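PDB 5JOZ: Non-reducing end alpha-L-arabinofuranosidase BoGH43B from Bacteroides ovatus, which removes terminal non-reducing alpha-L-arabinofuranose residues from xyloglucan side branches, turning S units into X units. Local coordinates for residues D395-D400 and K416-K421; I350-N355 and G482-G487. One frame throughout, in Å; residues are numbered along the deposited sequence.

Contact 1: residues D395-D400 and K416-K421; sequences DKNHYD and KTLKDK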
ATOM      1  N   ASP A 395      -1.307  -5.269 -14.336  1.00 33.20           N
ATOM      2  CA  ASP A 395      -0.825  -6.192 -15.384  1.00 37.31           C
ATOM      3  C   ASP A 395      -1.122  -5.741 -16.818  1.00 33.80           C
ATOM      4  O   ASP A 395      -0.448  -6.173 -17.741  1.00 39.93           O
ATOM      5  CB  ASP A 395      -1.406  -7.608 -15.172  1.00 36.07           C
ATOM      6  CG  ASP A 395      -0.898  -8.278 -13.892  1.00 38.26           C
ATOM      7  OD1 ASP A 395       0.102  -7.794 -13.318  1.00 40.28           O
ATOM      8  OD2 ASP A 395      -1.492  -9.301 -13.463  1.00 36.03           O
ATOM      9  N   LYS A 396      -2.138  -4.903 -16.991  1.00 36.61           N
ATOM     10  CA  LYS A 396      -2.571  -4.412 -18.299  1.00 33.30           C
ATOM     11  C   LYS A 396      -2.144  -2.972 -18.577  1.00 28.45           C
ATOM     12  O   LYS A 396      -2.374  -2.481 -19.674  1.00 26.87           O
ATOM     13  CB  LYS A 396      -4.114  -4.512 -18.409  1.00 39.62           C
ATOM     14  CG  LYS A 396      -4.656  -5.937 -18.302  1.00 45.27           C
ATOM     15  CD  LYS A 396      -6.173  -5.999 -18.221  1.00 47.06           C
ATOM     16  CE  LYS A 396      -6.629  -7.450 -18.086  1.00 55.18           C
ATOM     17  NZ  LYS A 396      -8.091  -7.601 -17.822  1.00 58.66           N
ATOM     18  N   ASN A 397      -1.557  -2.281 -17.595  1.00 25.99           N
ATOM     19  CA  ASN A 397      -1.242  -0.857 -17.733  1.00 26.72           C
ATOM     20  C   ASN A 397       0.105  -0.533 -17.090  1.00 26.79           C
ATOM     21  O   ASN A 397       0.245  -0.523 -15.865  1.00 29.41           O
ATOM     22  CB  ASN A 397      -2.364  -0.013 -17.130  1.00 28.33           C
ATOM     23  CG  ASN A 397      -3.647  -0.060 -17.964  1.00 31.53           C
ATOM     24  OD1 ASN A 397      -3.839   0.727 -18.899  1.00 33.71           O
ATOM     25  ND2 ASN A 397      -4.537  -0.978 -17.617  1.00 28.99           N
ATOM     26  N   HIS A 398       1.095  -0.283 -17.935  1.00 28.06           N
ATOM     27  CA  HIS A 398       2.469  -0.097 -17.486  1.00 30.21           C
ATOM     28  C   HIS A 398       3.341   0.437 -18.602  1.00 30.44           C
ATOM     29  O   HIS A 398       3.145   0.073 -19.768  1.00 35.74           O
ATOM     30  CB  HIS A 398       3.066  -1.431 -17.000  1.00 30.58           C
ATOM     31  CG  HIS A 398       2.996  -2.535 -18.014  1.00 34.35           C
ATOM     32  ND1 HIS A 398       4.023  -2.801 -18.895  1.00 39.47           N
ATOM     33  CD2 HIS A 398       2.025  -3.440 -18.289  1.00 37.25           C
ATOM     34  CE1 HIS A 398       3.693  -3.820 -19.667  1.00 34.56           C
ATOM     35  NE2 HIS A 398       2.488  -4.232 -19.315  1.00 42.19           N
ATOM     36  N   TYR A 399       4.314   1.272 -18.239  1.00 29.65           N
ATOM     37  CA  TYR A 399       5.280   1.830 -19.195  1.00 27.06           C
ATOM     38  C   TYR A 399       6.621   1.169 -18.969  1.00 29.85           C
ATOM     39  O   TYR A 399       7.121   1.180 -17.854  1.00 39.09           O
ATOM     40  CB  TYR A 399       5.427   3.332 -18.999  1.00 24.34           C
ATOM     41  CG  TYR A 399       4.128   4.121 -19.068  1.00 26.24           C
ATOM     42  CD1 TYR A 399       3.200   3.901 -20.090  1.00 25.71           C
ATOM     43  CD2 TYR A 399       3.842   5.112 -18.122  1.00 27.95           C
ATOM     44  CE1 TYR A 399       2.029   4.631 -20.165  1.00 27.62           C
ATOM     45  CE2 TYR A 399       2.668   5.853 -18.190  1.00 28.68           C
ATOM     46  CZ  TYR A 399       1.767   5.616 -19.214  1.00 30.08           C
ATOM     47  OH  TYR A 399       0.610   6.355 -19.294  1.00 27.74           O
ATOM     48  N   ASP A 400       7.216   0.629 -20.031  1.00 28.65           N
ATOM     49  CA  ASP A 400       8.420  -0.189 -19.932  1.00 29.59           C
ATOM     50  C   ASP A 400       9.629   0.488 -20.566  1.00 27.96           C
ATOM     51  O   ASP A 400       9.686   0.634 -21.785  1.00 29.77           O
ATOM     52  CB  ASP A 400       8.182  -1.526 -20.642  1.00 31.93           C
ATOM     53  CG  ASP A 400       7.123  -2.381 -19.978  1.00 33.89           C
ATOM     54  OD1 ASP A 400       6.695  -2.082 -18.839  1.00 35.12           O
ATOM     55  OD2 ASP A 400       6.710  -3.379 -20.609  1.00 39.91           O
ATOM     56  N   LYS A 416       4.782   1.479 -24.345  1.00 35.91           N
ATOM     57  CA  LYS A 416       3.604   1.852 -23.584  1.00 34.42           C
ATOM     58  C   LYS A 416       2.503   0.820 -23.804  1.00 32.99           C
ATOM     59  O   LYS A 416       2.036   0.651 -24.917  1.00 33.62           O
ATOM     60  CB  LYS A 416       3.141   3.250 -24.009  1.00 35.71           C
ATOM     61  CG  LYS A 416       4.251   4.296 -24.033  1.00 34.74           C
ATOM     62  CD  LYS A 416       3.750   5.646 -24.509  1.00 36.60           C
ATOM     63  CE  LYS A 416       4.903   6.540 -24.944  1.00 43.15           C
ATOM     64  NZ  LYS A 416       4.433   7.818 -25.553  1.00 49.64           N
ATOM     65  N   THR A 417       2.113   0.129 -22.732  1.00 35.37           N
ATOM     66  CA  THR A 417       1.038  -0.856 -22.746  1.00 32.72           C
ATOM     67  C   THR A 417      -0.155  -0.303 -21.977  1.00 36.73           C
ATOM     68  O   THR A 417      -0.004   0.084 -20.820  1.00 37.50           O
ATOM     69  CB  THR A 417       1.495  -2.158 -22.072  1.00 32.37           C
ATOM     70  OG1 THR A 417       2.526  -2.761 -22.860  1.00 29.78           O
ATOM     71  CG2 THR A 417       0.339  -3.148 -21.905  1.00 31.54           C
ATOM     72  N   LEU A 418      -1.324  -0.274 -22.623  1.00 37.14           N
ATOM     73  CA  LEU A 418      -2.568   0.229 -22.025  1.00 37.58           C
ATOM     74  C   LEU A 418      -3.733  -0.607 -22.495  1.00 40.50           C
ATOM     75  O   LEU A 418      -3.803  -0.975 -23.672  1.00 39.49           O
ATOM     76  CB  LEU A 418      -2.829   1.682 -22.419  1.00 39.79           C
ATOM     77  CG  LEU A 418      -1.810   2.732 -21.965  1.00 39.72           C
ATOM     78  CD1 LEU A 418      -2.077   4.063 -22.659  1.00 42.28           C
ATOM     79  CD2 LEU A 418      -1.835   2.895 -20.456  1.00 37.29           C
ATOM     80  N   LYS A 419      -4.651  -0.904 -21.578  1.00 42.01           N
ATOM     81  CA  LYS A 419      -5.764  -1.814 -21.856  1.00 47.97           C
ATOM     82  C   LYS A 419      -5.268  -3.134 -22.470  1.00 43.93           C
ATOM     83  O   LYS A 419      -5.899  -3.693 -23.372  1.00 39.18           O
ATOM     84  CB  LYS A 419      -6.813  -1.130 -22.750  1.00 52.91           C
ATOM     85  CG  LYS A 419      -7.489   0.077 -22.108  1.00 58.34           C
ATOM     86  CD  LYS A 419      -8.317  -0.321 -20.885  1.00 74.63           C
ATOM     87  CE  LYS A 419      -9.683   0.360 -20.836  1.00 76.51           C
ATOM     88  NZ  LYS A 419      -9.585   1.825 -20.600  1.00 73.03           N
ATOM     89  N   ASP A 420      -4.123  -3.600 -21.964  1.00 40.88           N
ATOM     90  CA  ASP A 420      -3.473  -4.848 -22.386  1.00 43.44           C
ATOM     91  C   ASP A 420      -3.024  -4.888 -23.869  1.00 40.19           C
ATOM     92  O   ASP A 420      -2.822  -5.966 -24.419  1.00 40.34           O
ATOM     93  CB  ASP A 420      -4.393  -6.039 -22.052  1.00 56.13           C
ATOM     94  CG  ASP A 420      -3.629  -7.315 -21.738  1.00 59.69           C
ATOM     95  OD1 ASP A 420      -2.623  -7.263 -20.998  1.00 66.62           O
ATOM     96  OD2 ASP A 420      -4.054  -8.385 -22.218  1.00 75.34           O
ATOM     97  N   LYS A 421      -2.850  -3.717 -24.489  1.00 38.37           N
ATOM     98  CA  LYS A 421      -2.369  -3.592 -25.865  1.00 36.06           C
ATOM     99  C   LYS A 421      -1.194  -2.638 -25.867  1.00 34.46           C
ATOM    100  O   LYS A 421      -1.220  -1.621 -25.174  1.00 47.56           O
ATOM    101  CB  LYS A 421      -3.464  -3.041 -26.790  1.00 32.38           C
TER
HETATM  102  O   HOH W   1       4.816  -2.009 -22.259  1.00 43.83           O
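H398 and T417 form the tight end of this contact between strands 397-406 and 409-418, which run antiparallel as a beta hairpin in the concanavalin A-like domain. They are a hydrogen-bonded pair: H398 N gives to T417 O at 3.1 Å, and T417 N returns a bond to H398 O. The two side chains run alongside each other from the same face, and T417 CB sits over the imidazole, 3.8 Å from its centroid, a CH-pi contact. H398 CG is tucked in between backbone N and C (chi1 55°), where ND1 can donate to D400 OD1 at 2.8 Å, in the ring plane but from above the carboxylate plane. A water joins D400 OD2, weakly, to T417 OG1, and R415 makes a salt bridge with the same carboxylate oxygen. On the other face Y399 CD1 rests against K416 CB, while its hydroxyl reaches S464 O and K416 NZ reaches T462 O.

The other end is looser and open to solvent. A type I' turn, L418 to K421, carries K419 and D420; D420 N bonds K396 O at 3.1 Å along a lone pair. The side-chain amide of N397 grips this turn, OD1 taking K419 N at 3.2 Å from above its carbonyl plane. The carboxylate and CB of D420 lie against CG of K396, yet K396 NZ and D420 OD2 remain 6.0 Å apart, so attraction is probably weak. Main-chain bonds and one side-chain amide thus hold the exposed turn, whereas inside, D400 fixes the rotation of the imidazole and might favour its protonation, though R415 would temper that.

Contact 2: residues I350-N355 and G482-G487; sequences INFTTN and GMYASG
The rings of F352 and Y484 meet tip to tip, almost parallel, with planes 12° apart, but displaced until little of one ring lies over the other, their centroids 4.7 Å apart. F352 CZ lies over one face of the tyrosine ring, displaced toward its rim, and comes within 3.4 Å of Y484 CE1. The phenol oxygen in turn stands over one face of the phenylalanine. V390, from strand 389-392, touches both F352 and Y484.

Y484 belongs to strand 480-486, and its CG, anti to the backbone N (chi1 180°), carries the ring out toward the loop 350-355. There Y484 OH lies 3.4 Å from N351 CB, so the long tyrosine spans from sheet to loop. Two residues along the strand, S486 again faces the loop: OG donates to I350 O at 3.0 Å, from well above the carbonyl plane, and is itself an acceptor for N488 N. A small hydroxyl suits this spot, since it can both give and receive. Water 2 adds a second donor to I350 O and also gives to A485 O at 2.7 Å, bridging loop and strand.

N351 keeps the loop in shape: its OD1 takes T353 N in an Asx turn and T353 OG1 at 2.8 Å, while ND2 binds N488 OD1. An alanine in place of Y484 would remove the ring beneath F352 CZ and the hydroxyl beside N351, and would probably loosen the loop against the sheet. The chemistry therefore divides the work: aromatic contact gives the loop a buried, largely apolar footing, and the doubly gripped carbonyl of I350 helps to set where its backbone sits beside the strand.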
ATOM      1  N   ILE A 350       8.022 -15.793 -17.642  1.00 37.64           N
ATOM      2  CA  ILE A 350       6.916 -15.061 -17.026  1.00 35.17           C
ATOM      3  C   ILE A 350       7.033 -13.573 -17.367  1.00 35.26           C
ATOM      4  O   ILE A 350       8.111 -12.989 -17.218  1.00 39.93           O
ATOM      5  CB  ILE A 350       6.905 -15.201 -15.476  1.00 38.92           C
ATOM      6  CG1 ILE A 350       7.011 -16.671 -14.997  1.00 40.34           C
ATOM      7  CG2 ILE A 350       5.659 -14.540 -14.891  1.00 35.32           C
ATOM      8  CD1 ILE A 350       6.094 -17.634 -15.716  1.00 52.44           C
ATOM      9  N   ASN A 351       5.944 -12.992 -17.868  1.00 30.60           N
ATOM     10  CA  ASN A 351       5.754 -11.526 -17.908  1.00 32.81           C
ATOM     11  C   ASN A 351       4.501 -11.158 -17.076  1.00 31.59           C
ATOM     12  O   ASN A 351       4.091 -11.946 -16.217  1.00 31.40           O
ATOM     13  CB  ASN A 351       5.740 -10.984 -19.357  1.00 33.35           C
ATOM     14  CG  ASN A 351       4.607 -11.548 -20.220  1.00 36.38           C
ATOM     15  OD1 ASN A 351       3.548 -11.958 -19.737  1.00 32.05           O
ATOM     16  ND2 ASN A 351       4.836 -11.554 -21.531  1.00 36.96           N
ATOM     17  N   PHE A 352       3.905  -9.986 -17.300  1.00 32.48           N
ATOM     18  CA  PHE A 352       2.732  -9.559 -16.514  1.00 38.69           C
ATOM     19  C   PHE A 352       1.420 -10.258 -16.908  1.00 42.53           C
ATOM     20  O   PHE A 352       0.471 -10.278 -16.123  1.00 42.46           O
ATOM     21  CB  PHE A 352       2.537  -8.038 -16.608  1.00 37.73           C
ATOM     22  CG  PHE A 352       3.733  -7.235 -16.166  1.00 33.73           C
ATOM     23  CD1 PHE A 352       4.143  -7.245 -14.837  1.00 34.07           C
ATOM     24  CD2 PHE A 352       4.447  -6.464 -17.077  1.00 33.97           C
ATOM     25  CE1 PHE A 352       5.246  -6.508 -14.425  1.00 35.65           C
ATOM     26  CE2 PHE A 352       5.554  -5.722 -16.673  1.00 38.23           C
ATOM     27  CZ  PHE A 352       5.954  -5.743 -15.346  1.00 36.33           C
ATOM     28  N   THR A 353       1.384 -10.829 -18.112  1.00 47.53           N
ATOM     29  CA  THR A 353       0.176 -11.421 -18.704  1.00 50.39           C
ATOM     30  C   THR A 353      -0.374 -12.661 -17.981  1.00 50.20           C
ATOM     31  O   THR A 353      -1.494 -13.079 -18.272  1.00 45.24           O
ATOM     32  CB  THR A 353       0.428 -11.797 -20.185  1.00 60.22           C
ATOM     33  OG1 THR A 353       1.196 -10.767 -20.818  1.00 63.05           O
ATOM     34  CG2 THR A 353      -0.883 -11.995 -20.960  1.00 67.80           C
ATOM     35  N   THR A 354       0.402 -13.262 -17.077  1.00 46.68           N
ATOM     36  CA  THR A 354      -0.121 -14.300 -16.176  1.00 52.25           C
ATOM     37  C   THR A 354      -0.271 -13.775 -14.757  1.00 48.26           C
ATOM     38  O   THR A 354       0.235 -12.712 -14.415  1.00 48.73           O
ATOM     39  CB  THR A 354       0.789 -15.547 -16.131  1.00 57.02           C
ATOM     40  OG1 THR A 354       2.098 -15.182 -15.660  1.00 53.38           O
ATOM     41  CG2 THR A 354       0.883 -16.194 -17.514  1.00 62.89           C
ATOM     42  N   ASN A 355      -0.959 -14.559 -13.936  1.00 51.63           N
ATOM     43  CA  ASN A 355      -1.086 -14.296 -12.509  1.00 49.52           C
ATOM     44  C   ASN A 355      -0.147 -15.213 -11.693  1.00 46.61           C
ATOM     45  O   ASN A 355      -0.592 -16.070 -10.932  1.00 45.49           O
ATOM     46  CB  ASN A 355      -2.553 -14.472 -12.065  1.00 51.58           C
ATOM     47  CG  ASN A 355      -3.482 -13.398 -12.618  1.00 45.42           C
ATOM     48  OD1 ASN A 355      -3.068 -12.504 -13.359  1.00 49.55           O
ATOM     49  ND2 ASN A 355      -4.753 -13.480 -12.243  1.00 39.08           N
ATOM     50  N   GLY A 482       9.842   0.068 -10.765  1.00 20.47           N
ATOM     51  CA  GLY A 482      10.684  -1.073 -10.451  1.00 21.30           C
ATOM     52  C   GLY A 482      11.588  -1.602 -11.545  1.00 20.48           C
ATOM     53  O   GLY A 482      11.378  -1.356 -12.729  1.00 21.58           O
ATOM     54  N   MET A 483      12.586  -2.361 -11.107  1.00 23.49           N
ATOM     55  CA  MET A 483      13.498  -3.102 -11.982  1.00 25.04           C
ATOM     56  C   MET A 483      12.756  -4.320 -12.512  1.00 24.54           C
ATOM     57  O   MET A 483      11.913  -4.892 -11.816  1.00 25.04           O
ATOM     58  CB  MET A 483      14.748  -3.531 -11.213  1.00 24.68           C
ATOM     59  CG  MET A 483      15.551  -2.353 -10.690  1.00 27.86           C
ATOM     60  SD  MET A 483      16.770  -2.751  -9.436  1.00 34.44           S
ATOM     61  CE  MET A 483      15.712  -3.092  -8.033  1.00 36.15           C
ATOM     62  N   TYR A 484      13.070  -4.705 -13.740  1.00 23.13           N
ATOM     63  CA  TYR A 484      12.307  -5.731 -14.447  1.00 24.17           C
ATOM     64  C   TYR A 484      13.177  -6.474 -15.454  1.00 25.85           C
ATOM     65  O   TYR A 484      14.026  -5.864 -16.102  1.00 23.97           O
ATOM     66  CB  TYR A 484      11.131  -5.074 -15.168  1.00 24.26           C
ATOM     67  CG  TYR A 484      10.246  -6.010 -15.950  1.00 24.24           C
ATOM     68  CD1 TYR A 484       9.476  -6.964 -15.297  1.00 26.88           C
ATOM     69  CD2 TYR A 484      10.149  -5.925 -17.350  1.00 25.26           C
ATOM     70  CE1 TYR A 484       8.633  -7.813 -16.002  1.00 26.45           C
ATOM     71  CE2 TYR A 484       9.308  -6.774 -18.067  1.00 23.61           C
ATOM     72  CZ  TYR A 484       8.554  -7.717 -17.383  1.00 25.82           C
ATOM     73  OH  TYR A 484       7.720  -8.583 -18.051  1.00 31.67           O
ATOM     74  N   ALA A 485      12.945  -7.783 -15.564  1.00 24.66           N
ATOM     75  CA  ALA A 485      13.511  -8.625 -16.604  1.00 23.56           C
ATOM     76  C   ALA A 485      12.492  -9.689 -17.057  1.00 22.22           C
ATOM     77  O   ALA A 485      11.824 -10.295 -16.238  1.00 19.91           O
ATOM     78  CB  ALA A 485      14.768  -9.301 -16.084  1.00 25.30           C
ATOM     79  N   SER A 486      12.395  -9.925 -18.360  1.00 23.42           N
ATOM     80  CA  SER A 486      11.544 -10.987 -18.891  1.00 26.44           C
ATOM     81  C   SER A 486      12.010 -11.430 -20.277  1.00 28.20           C
ATOM     82  O   SER A 486      12.409 -10.601 -21.099  1.00 25.88           O
ATOM     83  CB  SER A 486      10.088 -10.511 -18.958  1.00 28.59           C
ATOM     84  OG  SER A 486       9.246 -11.469 -19.582  1.00 26.53           O
ATOM     85  N   GLY A 487      11.952 -12.733 -20.532  1.00 28.32           N
ATOM     86  CA  GLY A 487      12.192 -13.268 -21.863  1.00 30.82           C
ATOM     87  C   GLY A 487      10.933 -13.608 -22.639  1.00 32.62           C
ATOM     88  O   GLY A 487      11.029 -14.176 -23.715  1.00 36.10           O
TER
HETATM   89  O   HOH W   2      10.501 -12.553 -15.690  1.00 26.37           O

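Both contacts reach the same antiparallel sheet of the concanavalin A-like domain, and strand 389-392 lies between strands 397-406 and 480-486. Contact 1 joins neighbouring strands, so main-chain bonds dominate, and it runs from a buried interior to an exposed turn. Contact 2 is buried and fastens an irregular loop onto a strand, relying on aromatic rings, one serine hydroxyl and a water. Their centres are about 12 Å apart and they touch directly: H398 NE2 comes 3.7 Å from F352 CD2, and the carboxylate of D395 packs against the loop while making salt bridges with R392 and R327.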